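Long-range contact in pyruvate kinase (Pseudomonas aeruginosa, PDB 6QXL), which probably catalyses the last step of glycolysis, transferring a phosphoryl group from phosphoenolpyruvate to ADP to give pyruvate and ATP: residues 63-68 and 186-191. Numbering follows the deposited sequence.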
loop_
_atom_site.group_PDB
_atom_site.type_symbol
_atom_site.label_atom_id
_atom_site.label_comp_id
_atom_site.label_asym_id
_atom_site.label_seq_id
_atom_site.Cartn_x
_atom_site.Cartn_y
_atom_site.Cartn_z
ATOM N N VAL A 63 40.063 -0.681 9.048
ATOM C CA VAL A 63 39.967 0.343 8.035
ATOM C C VAL A 63 40.401 -0.232 6.693
ATOM O O VAL A 63 41.509 -0.727 6.548
ATOM C CB VAL A 63 40.835 1.549 8.400
ATOM C CG1 VAL A 63 40.801 2.601 7.285
ATOM C CG2 VAL A 63 40.377 2.137 9.749
ATOM N N ALA A 64 39.518 -0.167 5.704
ATOM C CA ALA A 64 39.870 -0.599 4.364
ATOM C C ALA A 64 40.702 0.468 3.676
ATOM O O ALA A 64 40.691 1.630 4.077
ATOM C CB ALA A 64 38.614 -0.888 3.551
ATOM N N LEU A 65 41.406 0.042 2.627
ATOM C CA LEU A 65 42.151 0.924 1.772
ATOM C C LEU A 65 41.583 0.857 0.381
ATOM O O LEU A 65 41.465 -0.215 -0.203
ATOM C CB LEU A 65 43.634 0.552 1.730
ATOM C CG LEU A 65 44.414 0.580 3.039
ATOM C CD1 LEU A 65 45.932 0.480 2.733
ATOM C CD2 LEU A 65 44.129 1.811 3.887
ATOM N N LEU A 66 41.246 2.028 -0.145
ATOM C CA LEU A 66 40.685 2.154 -1.467
ATOM C C LEU A 66 41.682 2.940 -2.301
ATOM O O LEU A 66 42.135 4.009 -1.877
ATOM C CB LEU A 66 39.340 2.879 -1.387
ATOM C CG LEU A 66 38.616 3.097 -2.711
ATOM C CD1 LEU A 66 37.126 3.052 -2.484
ATOM C CD2 LEU A 66 38.980 4.410 -3.353
ATOM N N GLY A 67 41.992 2.403 -3.483
ATOM C CA GLY A 67 42.895 3.038 -4.423
ATOM C C GLY A 67 42.109 3.535 -5.607
ATOM O O GLY A 67 41.410 2.759 -6.264
ATOM N N ASP A 68 42.232 4.828 -5.889
ATOM C CA ASP A 68 41.421 5.484 -6.899
ATOM C C ASP A 68 42.264 5.751 -8.136
ATOM O O ASP A 68 43.157 6.587 -8.099
ATOM C CB ASP A 68 40.814 6.786 -6.303
ATOM C CG ASP A 68 39.592 7.285 -7.058
ATOM O OD1 ASP A 68 39.631 7.268 -8.312
ATOM O OD2 ASP A 68 38.578 7.675 -6.420
ATOM N N MET A 186 50.243 -3.513 -3.098
ATOM C CA MET A 186 49.958 -2.995 -1.757
ATOM C C MET A 186 48.857 -3.758 -1.038
ATOM O O MET A 186 48.554 -3.429 0.105
ATOM C CB MET A 186 49.553 -1.519 -1.845
ATOM C CG MET A 186 50.640 -0.575 -2.335
ATOM S SD MET A 186 49.968 1.052 -2.698
ATOM C CE MET A 186 49.825 1.681 -1.031
ATOM N N ASP A 187 48.258 -4.766 -1.689
ATOM C CA ASP A 187 47.115 -5.528 -1.129
ATOM C C ASP A 187 45.939 -4.630 -0.771
ATOM O O ASP A 187 45.367 -4.727 0.313
ATOM C CB ASP A 187 47.520 -6.351 0.118
ATOM C CG ASP A 187 48.261 -7.606 -0.229
ATOM O OD1 ASP A 187 48.447 -7.958 -1.445
ATOM O OD2 ASP A 187 48.623 -8.267 0.761
ATOM N N LEU A 188 45.589 -3.732 -1.682
ATOM C CA LEU A 188 44.483 -2.829 -1.431
ATOM C C LEU A 188 43.165 -3.598 -1.409
ATOM O O LEU A 188 42.982 -4.566 -2.146
ATOM C CB LEU A 188 44.444 -1.722 -2.484
ATOM C CG LEU A 188 45.630 -0.753 -2.522
ATOM C CD1 LEU A 188 45.332 0.381 -3.473
ATOM C CD2 LEU A 188 45.964 -0.209 -1.137
ATOM N N ASP A 189 42.265 -3.160 -0.542
ATOM C CA ASP A 189 40.972 -3.805 -0.373
ATOM C C ASP A 189 39.976 -3.421 -1.472
ATOM O O ASP A 189 39.164 -4.245 -1.891
ATOM C CB ASP A 189 40.438 -3.461 0.997
ATOM C CG ASP A 189 41.436 -3.789 2.088
ATOM O OD1 ASP A 189 41.762 -4.969 2.264
ATOM O OD2 ASP A 189 41.956 -2.869 2.721
ATOM N N TYR A 190 40.044 -2.170 -1.937
ATOM C CA TYR A 190 39.168 -1.680 -3.001
ATOM C C TYR A 190 39.983 -0.916 -4.025
ATOM O O TYR A 190 40.934 -0.220 -3.684
ATOM C CB TYR A 190 38.071 -0.754 -2.436
ATOM C CG TYR A 190 37.015 -1.459 -1.635
ATOM C CD1 TYR A 190 35.972 -2.130 -2.260
ATOM C CD2 TYR A 190 37.059 -1.462 -0.252
ATOM C CE1 TYR A 190 35.005 -2.778 -1.518
ATOM C CE2 TYR A 190 36.090 -2.109 0.494
ATOM C CZ TYR A 190 35.065 -2.737 -0.144
ATOM O OH TYR A 190 34.135 -3.393 0.605
ATOM N N VAL A 191 39.580 -1.036 -5.279
ATOM C CA VAL A 191 40.136 -0.250 -6.371
ATOM C C VAL A 191 38.978 0.390 -7.122
ATOM O O VAL A 191 38.031 -0.288 -7.503
ATOM C CB VAL A 191 40.948 -1.124 -7.325
ATOM C CG1 VAL A 191 41.342 -0.365 -8.583
ATOM C CG2 VAL A 191 42.193 -1.613 -6.615
#
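Asp189 meets Leu65 through a carboxylate whose CG stands anti to its own carbonyl carbon and beside its backbone N (chi1 -53°). Asp189 OD2 accepts the N-H of Leu65 through its anti lone pair, with 3.0 Å between Leu65 N and Asp189 OD2. The Leu66 CG lies anti to its backbone N (chi1 180°), and the side chains of Leu66 and Tyr190 cross at about a right angle. Leu66 CG is 3.9 Å from Tyr190 CB. Ala64 CB touches the edge of the Tyr190 ring, close to the ring plane, at CD2 and CE2. The Tyr190 hydroxyl forms a hydrogen bond with Arg414 O.

The backbones form the parallel pairing of strands 64-68 and 190-193, the third and fourth strands of the eight-stranded TIM barrel. Leu65 O receives the N-H of Tyr190, with 3.0 Å between Tyr190 N and Leu65 O, and a weak second bond from Asp189 N. Gly67 N reaches Tyr190 O at 2.8 Å with an N-H...O angle of 163°. On the other side of the sheet from Leu66 and Tyr190, Leu188 CD1 packs on Gly67 CA at 3.7 Å. Leu188 CD2 meets Leu65 CB at 3.8 Å, and the side chains of Leu65 and Leu188 cross at about a right angle. Helix 42-58 covers Leu65.

Asp189 is buried, and its charge has further partners. OD2 also forms a salt bridge with Arg53, and OD1 one with Arg409. Asp189 OD2 serves Leu65 N where a strand carbonyl would be expected, just before strand 190-193 begins. The two arginines would be expected to stabilise its negative charge in the buried setting.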